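Side-chain contacts in 2-oxoglutarate carboxylase small subunit (Hydrogenobacter thermophilus, PDB 7KCT), which is a biotin carboxylase-type subunit with an ATP-grasp fold, modelled here with ADP, bicarbonate and magnesium: residues 214-219 against 238-243; 284-287 against 291-294; 443-446 against 450-453. All blocks are in the same frame, centred on the assembly; numbering follows the deposited sequence.

In the fold
From the N terminus, contact 1 comes first. It closes a loop of 18 residues that holds strand 229-236, bringing 238-243 back beside strand 215-223. Contact 2 follows and closes the tight turn of the hairpin 278-286 and 292-298. Contact 3 comes last and closes a three-residue link at the start of the short helix 448-451. The three are in series, and none nests or crosses. Contact 1, through strand 215-223, and contact 2 reach the same antiparallel sheet, where strands 215-223 and 278-286 are neighbours, and both touch the same ADP. Contact 3 lies in the biotin carboxylase C-terminal region and joins contact 1 through Pro214 with Thr446 and Lys215 with Phe444.

Contact 1. Residues 214-219 against 238-243; sequences PKHIEF and SIQRRN. With ADP (adenosine-5'-diphosphate), chain C.
His216, on the strand 215-219, and Ser238 bring the two backbones together, with their CA atoms 4.6 Å apart. The backbone N of His216 donates to the OG of Ser238 over 2.8 Å, with an N-H...O angle of 162°. The hydroxyl is also hydrogen-bonded to Asp236 OD1, which helps to fix its rotation where it meets the strand. The same OG lies 3.4 Å from the CB of Lys215. The amine of Lys215 leads elsewhere, to Asp236 and to the carbonyl O of Phe444.

Farther along, His216 and Gln240 cross at about a right angle, and their ring and amide planes are 75° apart. The NE2 of Gln240 lies 3.6 Å from the CB of His216. With CG anti to the backbone N (chi1 -180°), the imidazole of His216 swings on to the ribose of ADP. Its ND1 is modelled 2.4 Å from ADP O3', a length too short to be taken literally.

The Gln240 amide grips the same sugar with both ends. OE1 accepts from ADP O2' at 2.9 Å, and NE2 donates to ADP O3' at 3.1 Å. NE2 also bonds to the carbonyl O of Cys237, which helps to fix the turn of the amide. Pro214 adds an apolar touch, its CG 3.8 Å from ADP C2. Held this way on both hydroxyls, the ribose sits in the nucleotide pocket of an ATP-grasp domain.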
ATOM      1  N   PRO A 214       9.915 -19.053  24.880  1.00 34.72           N
ATOM      2  CA  PRO A 214       9.528 -19.587  23.575  1.00 37.53           C
ATOM      3  C   PRO A 214       9.354 -18.491  22.526  1.00 41.33           C
ATOM      4  O   PRO A 214       9.243 -17.302  22.842  1.00 37.69           O
ATOM      5  CB  PRO A 214       8.193 -20.265  23.879  1.00 32.73           C
ATOM      6  CG  PRO A 214       7.627 -19.444  24.939  1.00 34.48           C
ATOM      7  CD  PRO A 214       8.751 -18.814  25.739  1.00 35.41           C
ATOM      8  N   LYS A 215       9.354 -18.923  21.260  1.00 35.56           N
ATOM      9  CA  LYS A 215       8.835 -18.135  20.147  1.00 36.42           C
ATOM     10  C   LYS A 215       7.497 -18.727  19.683  1.00 37.04           C
ATOM     11  O   LYS A 215       7.228 -19.921  19.859  1.00 34.57           O
ATOM     12  CB  LYS A 215       9.855 -18.092  19.021  1.00 35.14           C
ATOM     13  CG  LYS A 215      11.127 -17.259  19.350  1.00 43.21           C
ATOM     14  CD  LYS A 215      12.053 -17.202  18.141  1.00 49.70           C
ATOM     15  CE  LYS A 215      12.744 -15.852  17.998  1.00 55.58           C
ATOM     16  NZ  LYS A 215      11.812 -14.754  17.625  1.00 45.50           N
ATOM     17  N   HIS A 216       6.631 -17.875  19.136  1.00 30.16           N
ATOM     18  CA  HIS A 216       5.354 -18.312  18.588  1.00 29.56           C
ATOM     19  C   HIS A 216       5.491 -18.305  17.070  1.00 37.27           C
ATOM     20  O   HIS A 216       5.559 -17.243  16.437  1.00 34.31           O
ATOM     21  CB  HIS A 216       4.204 -17.453  19.115  1.00 36.89           C
ATOM     22  CG  HIS A 216       2.845 -17.858  18.591  1.00 31.67           C
ATOM     23  ND1 HIS A 216       1.793 -18.177  19.423  1.00 44.35           N
ATOM     24  CD2 HIS A 216       2.352 -17.932  17.330  1.00 39.44           C
ATOM     25  CE1 HIS A 216       0.729 -18.479  18.696  1.00 42.72           C
ATOM     26  NE2 HIS A 216       1.040 -18.331  17.422  1.00 33.64           N
ATOM     27  N   ILE A 217       5.549 -19.501  16.491  1.00 33.10           N
ATOM     28  CA  ILE A 217       5.758 -19.713  15.064  1.00 27.03           C
ATOM     29  C   ILE A 217       4.495 -20.376  14.517  1.00 33.57           C
ATOM     30  O   ILE A 217       4.032 -21.380  15.068  1.00 33.72           O
ATOM     31  CB  ILE A 217       7.002 -20.587  14.796  1.00 32.50           C
ATOM     32  CG1 ILE A 217       8.273 -19.969  15.409  1.00 36.82           C
ATOM     33  CG2 ILE A 217       7.147 -20.845  13.354  1.00 31.75           C
ATOM     34  CD1 ILE A 217       8.651 -18.669  14.886  1.00 37.77           C
ATOM     35  N   GLU A 218       3.933 -19.833  13.433  1.00 29.67           N
ATOM     36  CA  GLU A 218       2.673 -20.381  12.935  1.00 33.81           C
ATOM     37  C   GLU A 218       2.720 -20.524  11.427  1.00 30.42           C
ATOM     38  O   GLU A 218       3.333 -19.705  10.733  1.00 36.45           O
ATOM     39  CB  GLU A 218       1.474 -19.511  13.367  1.00 34.15           C
ATOM     40  CG  GLU A 218       1.501 -18.157  12.740  1.00 32.90           C
ATOM     41  CD  GLU A 218       0.381 -17.287  13.226  1.00 36.70           C
ATOM     42  OE1 GLU A 218      -0.217 -17.637  14.264  1.00 38.11           O
ATOM     43  OE2 GLU A 218       0.116 -16.241  12.576  1.00 39.23           O
ATOM     44  N   PHE A 219       2.139 -21.620  10.930  1.00 31.44           N
ATOM     45  CA  PHE A 219       2.143 -21.959   9.516  1.00 31.99           C
ATOM     46  C   PHE A 219       0.757 -21.756   8.910  1.00 28.53           C
ATOM     47  O   PHE A 219      -0.240 -22.238   9.440  1.00 29.89           O
ATOM     48  CB  PHE A 219       2.555 -23.426   9.274  1.00 30.25           C
ATOM     49  CG  PHE A 219       4.029 -23.633   9.231  1.00 31.07           C
ATOM     50  CD1 PHE A 219       4.754 -23.757  10.394  1.00 31.72           C
ATOM     51  CD2 PHE A 219       4.690 -23.673   8.045  1.00 32.18           C
ATOM     52  CE1 PHE A 219       6.124 -23.929  10.355  1.00 32.48           C
ATOM     53  CE2 PHE A 219       6.073 -23.839   8.019  1.00 36.85           C
ATOM     54  CZ  PHE A 219       6.766 -23.964   9.184  1.00 28.87           C
ATOM     55  N   SER A 238       5.652 -13.694  18.084  1.00 34.08           N
ATOM     56  CA  SER A 238       6.037 -13.827  19.493  1.00 25.68           C
ATOM     57  C   SER A 238       5.714 -12.589  20.315  1.00 31.01           C
ATOM     58  O   SER A 238       5.338 -12.708  21.488  1.00 31.87           O
ATOM     59  CB  SER A 238       7.527 -14.148  19.609  1.00 31.68           C
ATOM     60  OG  SER A 238       7.793 -15.349  18.935  1.00 33.56           O
ATOM     61  N   ILE A 239       5.852 -11.394  19.742  1.00 34.79           N
ATOM     62  CA  ILE A 239       5.634 -10.178  20.531  1.00 34.72           C
ATOM     63  C   ILE A 239       4.163 -10.053  20.902  1.00 33.90           C
ATOM     64  O   ILE A 239       3.314  -9.773  20.043  1.00 33.22           O
ATOM     65  CB  ILE A 239       6.131  -8.929  19.795  1.00 33.30           C
ATOM     66  CG1 ILE A 239       7.637  -9.100  19.578  1.00 37.46           C
ATOM     67  CG2 ILE A 239       5.844  -7.716  20.630  1.00 36.06           C
ATOM     68  CD1 ILE A 239       8.346  -8.065  18.779  1.00 41.59           C
ATOM     69  N   GLN A 240       3.884 -10.141  22.208  1.00 31.83           N
ATOM     70  CA  GLN A 240       2.535 -10.316  22.696  1.00 31.40           C
ATOM     71  C   GLN A 240       2.287  -9.566  23.990  1.00 38.27           C
ATOM     72  O   GLN A 240       3.201  -9.272  24.759  1.00 37.77           O
ATOM     73  CB  GLN A 240       2.222 -11.806  22.954  1.00 34.58           C
ATOM     74  CG  GLN A 240       2.251 -12.657  21.740  1.00 37.55           C
ATOM     75  CD  GLN A 240       2.076 -14.138  22.055  1.00 44.21           C
ATOM     76  OE1 GLN A 240       1.578 -14.517  23.122  1.00 41.98           O
ATOM     77  NE2 GLN A 240       2.490 -14.975  21.122  1.00 38.65           N
ATOM     78  N   ARG A 241       1.012  -9.274  24.227  1.00 38.94           N
ATOM     79  CA  ARG A 241       0.545  -8.863  25.534  1.00 36.81           C
ATOM     80  C   ARG A 241      -0.798  -9.537  25.765  1.00 39.94           C
ATOM     81  O   ARG A 241      -1.620  -9.643  24.843  1.00 34.78           O
ATOM     82  CB  ARG A 241       0.417  -7.342  25.653  1.00 40.85           C
ATOM     83  CG  ARG A 241      -0.562  -6.741  24.659  1.00 39.28           C
ATOM     84  CD  ARG A 241      -1.923  -6.512  25.282  1.00 44.48           C
ATOM     85  NE  ARG A 241      -2.885  -5.961  24.320  1.00 51.12           N
ATOM     86  CZ  ARG A 241      -3.860  -6.650  23.730  1.00 53.65           C
ATOM     87  NH1 ARG A 241      -4.670  -6.035  22.879  1.00 52.61           N
ATOM     88  NH2 ARG A 241      -4.053  -7.933  24.017  1.00 50.28           N
ATOM     89  N   ARG A 242      -1.005  -9.979  27.010  1.00 42.21           N
ATOM     90  CA  ARG A 242      -2.144 -10.804  27.406  1.00 32.19           C
ATOM     91  C   ARG A 242      -2.267 -12.035  26.518  1.00 33.68           C
ATOM     92  O   ARG A 242      -3.368 -12.529  26.280  1.00 36.51           O
ATOM     93  CB  ARG A 242      -3.452  -9.998  27.404  1.00 41.70           C
ATOM     94  CG  ARG A 242      -3.516  -8.941  28.518  1.00 44.62           C
ATOM     95  CD  ARG A 242      -4.953  -8.456  28.849  1.00 52.76           C
ATOM     96  NE  ARG A 242      -5.645  -7.918  27.671  1.00 55.09           N
ATOM     97  CZ  ARG A 242      -5.576  -6.655  27.252  1.00 58.70           C
ATOM     98  NH1 ARG A 242      -4.861  -5.747  27.908  1.00 54.22           N
ATOM     99  NH2 ARG A 242      -6.238  -6.293  26.163  1.00 63.71           N
ATOM    100  N   ASN A 243      -1.129 -12.560  26.052  1.00 33.45           N
ATOM    101  CA  ASN A 243      -1.086 -13.730  25.180  1.00 45.19           C
ATOM    102  C   ASN A 243      -1.776 -13.485  23.831  1.00 39.72           C
ATOM    103  O   ASN A 243      -2.224 -14.440  23.181  1.00 39.07           O
ATOM    104  CB  ASN A 243      -1.710 -14.935  25.885  1.00 40.25           C
ATOM    105  CG  ASN A 243      -1.051 -15.228  27.199  1.00 40.22           C
ATOM    106  OD1 ASN A 243      -1.699 -15.172  28.242  1.00 52.77           O
ATOM    107  ND2 ASN A 243       0.231 -15.560  27.164  1.00 46.21           N
TER
HETATM  108  PB  ADP C 501      -5.149 -18.902  22.319  1.00 42.35           P
HETATM  109  O1B ADP C 501      -5.776 -18.003  23.327  1.00 48.07           O
HETATM  110  O2B ADP C 501      -4.239 -18.490  21.190  1.00 36.11           O
HETATM  111  O3B ADP C 501      -5.993 -20.103  21.938  1.00 55.96           O
HETATM  112  PA  ADP C 501      -2.847 -20.508  22.454  1.00 40.42           P
HETATM  113  O1A ADP C 501      -2.371 -20.276  21.065  1.00 34.39           O
HETATM  114  O2A ADP C 501      -2.661 -21.904  23.028  1.00 45.82           O
HETATM  115  O3A ADP C 501      -3.952 -19.836  23.335  1.00 43.42           O
HETATM  116  O5' ADP C 501      -1.301 -19.835  23.279  1.00 42.27           O
HETATM  117  C5' ADP C 501      -1.431 -18.439  23.733  1.00 44.81           C
HETATM  118  C4' ADP C 501      -0.035 -17.959  23.786  1.00 37.70           C
HETATM  119  O4' ADP C 501       0.444 -18.469  25.052  1.00 37.83           O
HETATM  120  C3' ADP C 501       0.817 -18.529  22.714  1.00 41.56           C
HETATM  121  O3' ADP C 501       0.953 -17.600  21.632  1.00 43.70           O
HETATM  122  C2' ADP C 501       2.145 -18.530  23.467  1.00 40.95           C
HETATM  123  O2' ADP C 501       2.681 -17.164  23.648  1.00 40.73           O
HETATM  124  C1' ADP C 501       1.772 -18.949  24.860  1.00 36.34           C
HETATM  125  N9  ADP C 501       1.835 -20.422  25.022  1.00 38.19           N
HETATM  126  C8  ADP C 501       0.897 -21.401  24.668  1.00 33.33           C
HETATM  127  N7  ADP C 501       1.326 -22.642  25.017  1.00 38.58           N
HETATM  128  C5  ADP C 501       2.590 -22.445  25.577  1.00 41.28           C
HETATM  129  C6  ADP C 501       3.545 -23.339  26.125  1.00 40.53           C
HETATM  130  N6  ADP C 501       3.291 -24.674  26.142  1.00 34.82           N
HETATM  131  N1  ADP C 501       4.738 -22.892  26.591  1.00 32.15           N
HETATM  132  C2  ADP C 501       4.893 -21.546  26.542  1.00 38.26           C
HETATM  133  N3  ADP C 501       4.082 -20.584  26.070  1.00 33.62           N
HETATM  134  C4  ADP C 501       2.913 -21.078  25.588  1.00 37.64           C

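Contact 2. Residues 284-287 against 291-294; sequences FIAD and NLYF. With ADP (adenosine-5'-diphosphate), chain C.
Asp287 and Asn291 lie side by side and point the same way, with carboxylate and amide planes 71° apart. The polar link runs to the backbone instead: Asn291 N donates to Asp287 OD1 over 2.9 Å, and comes from above the carboxylate plane. Asp287 CG lies between its backbone N and carbonyl carbon (chi1 67°), which turns the carboxylate toward Asn291 N. In return Asp287 N donates to Asn291 O, also 2.9 Å. These two bonds close the turn.

The other oxygen, Asp287 OD2, sits at the edge of the Tyr293 ring, in its plane. The Tyr293 OH makes a weak bond of 3.4 Å to this OD2. The carboxylate and ring planes are 66° apart. One step along the strands from the turn, Ile285 and Tyr293 form a hydrogen-bonded antiparallel pair, and each N donates to the other's O.

The opposite face of the sheet carries Phe284, Ala286, Leu292 and Phe294. Phe284 crosses both Leu292 and Phe294 at about a right angle. Its CD2 comes 3.7 Å from Leu292 CB, and its CE2 4.0 Å from Phe294 CB. Packing is tight at Ala286 CB, which is 3.4 Å from Leu292 CD1.

Ile285 points to the ADP side. Its CD1 lies 3.7 Å from ADP C2'. This is a beta hairpin of the ATP-grasp domain; its two strands also carry Glu283 and Glu296, which bind magnesium.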
ATOM      1  N   PHE A 284       2.550 -23.220  16.519  1.00 33.68           N
ATOM      2  CA  PHE A 284       3.641 -23.932  17.192  1.00 34.24           C
ATOM      3  C   PHE A 284       4.321 -23.016  18.209  1.00 38.27           C
ATOM      4  O   PHE A 284       4.362 -21.800  18.029  1.00 35.47           O
ATOM      5  CB  PHE A 284       4.708 -24.348  16.201  1.00 27.92           C
ATOM      6  CG  PHE A 284       4.247 -25.313  15.200  1.00 38.99           C
ATOM      7  CD1 PHE A 284       3.507 -24.891  14.108  1.00 37.70           C
ATOM      8  CD2 PHE A 284       4.544 -26.663  15.343  1.00 35.59           C
ATOM      9  CE1 PHE A 284       3.106 -25.792  13.185  1.00 37.97           C
ATOM     10  CE2 PHE A 284       4.135 -27.579  14.422  1.00 32.71           C
ATOM     11  CZ  PHE A 284       3.410 -27.149  13.346  1.00 44.50           C
ATOM     12  N   ILE A 285       4.858 -23.602  19.272  1.00 39.16           N
ATOM     13  CA  ILE A 285       5.832 -22.981  20.171  1.00 33.30           C
ATOM     14  C   ILE A 285       7.207 -23.525  19.790  1.00 38.78           C
ATOM     15  O   ILE A 285       7.369 -24.732  19.583  1.00 35.53           O
ATOM     16  CB  ILE A 285       5.511 -23.306  21.636  1.00 39.20           C
ATOM     17  CG1 ILE A 285       4.242 -22.627  22.132  1.00 44.61           C
ATOM     18  CG2 ILE A 285       6.675 -22.907  22.548  1.00 47.48           C
ATOM     19  CD1 ILE A 285       4.326 -21.129  22.111  1.00 44.39           C
ATOM     20  N   ALA A 286       8.209 -22.663  19.729  1.00 36.71           N
ATOM     21  CA  ALA A 286       9.569 -23.079  19.407  1.00 40.46           C
ATOM     22  C   ALA A 286      10.440 -22.933  20.650  1.00 46.32           C
ATOM     23  O   ALA A 286      10.430 -21.881  21.300  1.00 35.34           O
ATOM     24  CB  ALA A 286      10.133 -22.243  18.267  1.00 47.39           C
ATOM     25  N   ASP A 287      11.210 -23.979  20.974  1.00 50.00           N
ATOM     26  CA  ASP A 287      12.046 -23.911  22.168  1.00 53.59           C
ATOM     27  C   ASP A 287      13.387 -23.268  21.839  1.00 49.74           C
ATOM     28  O   ASP A 287      13.663 -22.903  20.696  1.00 45.98           O
ATOM     29  CB  ASP A 287      12.274 -25.292  22.787  1.00 50.44           C
ATOM     30  CG  ASP A 287      13.105 -26.196  21.901  1.00 51.22           C
ATOM     31  OD1 ASP A 287      13.711 -25.728  20.915  1.00 48.21           O
ATOM     32  OD2 ASP A 287      13.150 -27.400  22.198  1.00 62.43           O
ATOM     33  N   ASN A 291      13.401 -26.153  18.097  1.00 47.14           N
ATOM     34  CA  ASN A 291      12.444 -27.203  17.769  1.00 49.73           C
ATOM     35  C   ASN A 291      11.010 -26.735  17.979  1.00 40.14           C
ATOM     36  O   ASN A 291      10.705 -26.093  18.986  1.00 32.79           O
ATOM     37  CB  ASN A 291      12.689 -28.444  18.638  1.00 50.10           C
ATOM     38  CG  ASN A 291      14.086 -29.049  18.445  1.00 54.57           C
ATOM     39  OD1 ASN A 291      14.460 -29.411  17.339  1.00 53.12           O
ATOM     40  ND2 ASN A 291      14.870 -29.085  19.506  1.00 53.26           N
ATOM     41  N   LEU A 292      10.127 -27.111  17.053  1.00 40.85           N
ATOM     42  CA  LEU A 292       8.720 -26.714  17.089  1.00 40.76           C
ATOM     43  C   LEU A 292       7.811 -27.801  17.657  1.00 39.97           C
ATOM     44  O   LEU A 292       7.965 -28.984  17.347  1.00 41.21           O
ATOM     45  CB  LEU A 292       8.266 -26.346  15.672  1.00 37.87           C
ATOM     46  CG  LEU A 292       8.486 -24.898  15.216  1.00 41.90           C
ATOM     47  CD1 LEU A 292       9.816 -24.395  15.666  1.00 40.17           C
ATOM     48  CD2 LEU A 292       8.344 -24.788  13.689  1.00 45.46           C
ATOM     49  N   TYR A 293       6.851 -27.373  18.477  1.00 29.48           N
ATOM     50  CA  TYR A 293       5.801 -28.210  19.036  1.00 36.51           C
ATOM     51  C   TYR A 293       4.434 -27.568  18.805  1.00 41.87           C
ATOM     52  O   TYR A 293       4.208 -26.394  19.153  1.00 32.31           O
ATOM     53  CB  TYR A 293       6.011 -28.409  20.527  1.00 34.90           C
ATOM     54  CG  TYR A 293       7.404 -28.885  20.865  1.00 41.27           C
ATOM     55  CD1 TYR A 293       8.458 -27.972  20.995  1.00 45.96           C
ATOM     56  CD2 TYR A 293       7.680 -30.238  21.054  1.00 46.64           C
ATOM     57  CE1 TYR A 293       9.763 -28.399  21.319  1.00 48.63           C
ATOM     58  CE2 TYR A 293       8.975 -30.676  21.404  1.00 47.34           C
ATOM     59  CZ  TYR A 293      10.011 -29.756  21.517  1.00 56.30           C
ATOM     60  OH  TYR A 293      11.283 -30.199  21.831  1.00 62.37           O
ATOM     61  N   PHE A 294       3.508 -28.369  18.292  1.00 32.30           N
ATOM     62  CA  PHE A 294       2.200 -27.873  17.930  1.00 34.77           C
ATOM     63  C   PHE A 294       1.430 -27.565  19.180  1.00 36.19           C
ATOM     64  O   PHE A 294       1.522 -28.290  20.179  1.00 36.97           O
ATOM     65  CB  PHE A 294       1.461 -28.909  17.094  1.00 36.17           C
ATOM     66  CG  PHE A 294      -0.023 -28.646  16.935  1.00 34.81           C
ATOM     67  CD1 PHE A 294      -0.923 -29.052  17.892  1.00 30.10           C
ATOM     68  CD2 PHE A 294      -0.501 -27.991  15.801  1.00 38.00           C
ATOM     69  CE1 PHE A 294      -2.301 -28.834  17.719  1.00 36.46           C
ATOM     70  CE2 PHE A 294      -1.874 -27.775  15.600  1.00 29.67           C
ATOM     71  CZ  PHE A 294      -2.775 -28.176  16.564  1.00 38.26           C
TER
HETATM   72  PB  ADP C 501      -5.149 -18.902  22.319  1.00 42.35           P
HETATM   73  O1B ADP C 501      -5.776 -18.003  23.327  1.00 48.07           O
HETATM   74  O2B ADP C 501      -4.239 -18.490  21.190  1.00 36.11           O
HETATM   75  O3B ADP C 501      -5.993 -20.103  21.938  1.00 55.96           O
HETATM   76  PA  ADP C 501      -2.847 -20.508  22.454  1.00 40.42           P
HETATM   77  O1A ADP C 501      -2.371 -20.276  21.065  1.00 34.39           O
HETATM   78  O2A ADP C 501      -2.661 -21.904  23.028  1.00 45.82           O
HETATM   79  O3A ADP C 501      -3.952 -19.836  23.335  1.00 43.42           O
HETATM   80  O5' ADP C 501      -1.301 -19.835  23.279  1.00 42.27           O
HETATM   81  C5' ADP C 501      -1.431 -18.439  23.733  1.00 44.81           C
HETATM   82  C4' ADP C 501      -0.035 -17.959  23.786  1.00 37.70           C
HETATM   83  O4' ADP C 501       0.444 -18.469  25.052  1.00 37.83           O
HETATM   84  C3' ADP C 501       0.817 -18.529  22.714  1.00 41.56           C
HETATM   85  O3' ADP C 501       0.953 -17.600  21.632  1.00 43.70           O
HETATM   86  C2' ADP C 501       2.145 -18.530  23.467  1.00 40.95           C
HETATM   87  O2' ADP C 501       2.681 -17.164  23.648  1.00 40.73           O
HETATM   88  C1' ADP C 501       1.772 -18.949  24.860  1.00 36.34           C
HETATM   89  N9  ADP C 501       1.835 -20.422  25.022  1.00 38.19           N
HETATM   90  C8  ADP C 501       0.897 -21.401  24.668  1.00 33.33           C
HETATM   91  N7  ADP C 501       1.326 -22.642  25.017  1.00 38.58           N
HETATM   92  C5  ADP C 501       2.590 -22.445  25.577  1.00 41.28           C
HETATM   93  C6  ADP C 501       3.545 -23.339  26.125  1.00 40.53           C
HETATM   94  N6  ADP C 501       3.291 -24.674  26.142  1.00 34.82           N
HETATM   95  N1  ADP C 501       4.738 -22.892  26.591  1.00 32.15           N
HETATM   96  C2  ADP C 501       4.893 -21.546  26.542  1.00 38.26           C
HETATM   97  N3  ADP C 501       4.082 -20.584  26.070  1.00 33.62           N
HETATM   98  C4  ADP C 501       2.913 -21.078  25.588  1.00 37.64           C

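Contact 3. Residues 443-446 against 450-453; sequences KFTT and EEHP
Glu451 reaches across to Thr445 at about a right angle, and its OE1 stops 4.2 Å from Thr445 OG1. A water fills the role of go-between. It accepts from the backbone N of Thr445 over 2.9 Å and donates to Glu451 OE1 over 3.1 Å. The chain of Glu451 is extended beyond CG (chi2 176°), which carries the carboxylate out to this water.

The hydroxyl of Thr445 is used by the helix start. Its OG1 sits between the backbone N and the carbonyl carbon (chi1 78°) and accepts from Arg447 N, an ST turn that leads into helix 448-451. Beside it, Glu450 OE1 comes 4.3 Å from the carbonyl O of Thr446. Both are acceptors, and the Glu450 carboxylate is held by a salt bridge to Arg447. Thr446 rests on Pro214, next to strand 215-223, and touches ADP.

Between Thr445 and Glu451 the bond runs through one water. The glutamates are exposed and probably charged. A bridge through a single water is likely to be weaker and more readily exchanged than the direct cap that Thr445 gives to Arg447.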
ATOM      1  N   LYS A 443      16.249 -10.845  18.050  1.00 50.67           N
ATOM      2  CA  LYS A 443      16.237 -11.480  19.358  1.00 46.33           C
ATOM      3  C   LYS A 443      14.982 -11.065  20.130  1.00 54.50           C
ATOM      4  O   LYS A 443      14.982 -10.132  20.938  1.00 53.14           O
ATOM      5  CB  LYS A 443      17.543 -11.150  20.076  1.00 52.40           C
ATOM      6  CG  LYS A 443      18.805 -11.307  19.159  1.00 57.46           C
ATOM      7  CD  LYS A 443      20.067 -10.705  19.841  1.00 61.09           C
ATOM      8  CE  LYS A 443      21.401 -11.289  19.228  1.00 70.09           C
ATOM      9  NZ  LYS A 443      21.448 -11.334  17.700  1.00 68.26           N
ATOM     10  N   PHE A 444      13.882 -11.774  19.866  1.00 43.97           N
ATOM     11  CA  PHE A 444      12.669 -11.583  20.637  1.00 40.42           C
ATOM     12  C   PHE A 444      11.998 -12.915  20.899  1.00 36.10           C
ATOM     13  O   PHE A 444      11.977 -13.790  20.027  1.00 38.12           O
ATOM     14  CB  PHE A 444      11.676 -10.609  19.937  1.00 38.35           C
ATOM     15  CG  PHE A 444      11.530 -10.821  18.456  1.00 37.02           C
ATOM     16  CD1 PHE A 444      12.367 -10.163  17.577  1.00 38.61           C
ATOM     17  CD2 PHE A 444      10.574 -11.686  17.939  1.00 40.86           C
ATOM     18  CE1 PHE A 444      12.249 -10.335  16.208  1.00 40.04           C
ATOM     19  CE2 PHE A 444      10.442 -11.862  16.547  1.00 40.14           C
ATOM     20  CZ  PHE A 444      11.285 -11.203  15.692  1.00 40.12           C
ATOM     21  N   THR A 445      11.399 -13.018  22.082  1.00 30.30           N
ATOM     22  CA  THR A 445      10.589 -14.147  22.505  1.00 36.59           C
ATOM     23  C   THR A 445       9.228 -13.632  22.960  1.00 30.70           C
ATOM     24  O   THR A 445       8.958 -12.427  22.959  1.00 33.24           O
ATOM     25  CB  THR A 445      11.251 -14.930  23.657  1.00 30.99           C
ATOM     26  OG1 THR A 445      11.048 -14.225  24.884  1.00 37.34           O
ATOM     27  CG2 THR A 445      12.714 -15.169  23.416  1.00 35.73           C
ATOM     28  N   THR A 446       8.359 -14.542  23.385  1.00 31.03           N
ATOM     29  CA  THR A 446       7.041 -14.108  23.859  1.00 30.70           C
ATOM     30  C   THR A 446       7.100 -13.288  25.133  1.00 34.03           C
ATOM     31  O   THR A 446       6.105 -12.622  25.463  1.00 33.21           O
ATOM     32  CB  THR A 446       6.133 -15.315  24.099  1.00 37.74           C
ATOM     33  OG1 THR A 446       6.730 -16.169  25.083  1.00 34.88           O
ATOM     34  CG2 THR A 446       5.991 -16.072  22.794  1.00 33.53           C
ATOM     35  N   GLU A 450       7.773  -7.956  28.645  1.00 41.64           N
ATOM     36  CA  GLU A 450       8.169  -7.992  30.050  1.00 38.55           C
ATOM     37  C   GLU A 450       9.667  -7.754  30.242  1.00 31.07           C
ATOM     38  O   GLU A 450      10.087  -7.290  31.307  1.00 41.98           O
ATOM     39  CB  GLU A 450       7.772  -9.339  30.638  1.00 47.92           C
ATOM     40  CG  GLU A 450       6.284  -9.655  30.575  1.00 49.71           C
ATOM     41  CD  GLU A 450       5.989 -11.158  30.696  1.00 64.75           C
ATOM     42  OE1 GLU A 450       6.168 -11.910  29.704  1.00 57.34           O
ATOM     43  OE2 GLU A 450       5.588 -11.592  31.798  1.00 69.69           O
ATOM     44  N   GLU A 451      10.481  -8.098  29.262  1.00 30.06           N
ATOM     45  CA  GLU A 451      11.930  -7.992  29.336  1.00 37.90           C
ATOM     46  C   GLU A 451      12.492  -6.699  28.742  1.00 42.70           C
ATOM     47  O   GLU A 451      13.712  -6.501  28.780  1.00 35.55           O
ATOM     48  CB  GLU A 451      12.558  -9.174  28.612  1.00 38.91           C
ATOM     49  CG  GLU A 451      12.203 -10.541  29.238  1.00 42.92           C
ATOM     50  CD  GLU A 451      12.773 -11.700  28.438  1.00 56.47           C
ATOM     51  OE1 GLU A 451      13.137 -11.497  27.246  1.00 48.44           O
ATOM     52  OE2 GLU A 451      12.845 -12.817  29.015  1.00 58.47           O
ATOM     53  N   HIS A 452      11.654  -5.819  28.192  1.00 35.97           N
ATOM     54  CA  HIS A 452      12.121  -4.553  27.625  1.00 35.44           C
ATOM     55  C   HIS A 452      11.238  -3.424  28.121  1.00 37.31           C
ATOM     56  O   HIS A 452      10.471  -2.831  27.354  1.00 34.14           O
ATOM     57  CB  HIS A 452      12.160  -4.614  26.101  1.00 39.68           C
ATOM     58  CG  HIS A 452      13.159  -5.594  25.577  1.00 37.09           C
ATOM     59  ND1 HIS A 452      12.966  -6.958  25.649  1.00 40.00           N
ATOM     60  CD2 HIS A 452      14.387  -5.416  25.040  1.00 47.12           C
ATOM     61  CE1 HIS A 452      14.021  -7.575  25.153  1.00 42.68           C
ATOM     62  NE2 HIS A 452      14.892  -6.662  24.760  1.00 46.72           N
ATOM     63  N   PRO A 453      11.380  -3.046  29.396  1.00 36.28           N
ATOM     64  CA  PRO A 453      10.549  -1.961  29.930  1.00 36.73           C
ATOM     65  C   PRO A 453      10.824  -0.624  29.245  1.00 29.16           C
ATOM     66  O   PRO A 453       9.971   0.276  29.284  1.00 32.26           O
ATOM     67  CB  PRO A 453      10.921  -1.949  31.426  1.00 38.66           C
ATOM     68  CG  PRO A 453      12.317  -2.437  31.478  1.00 36.82           C
ATOM     69  CD  PRO A 453      12.444  -3.450  30.338  1.00 42.74           C
TER
HETATM   70  O   HOH W   1      12.487 -11.401  24.241  1.00 38.87           O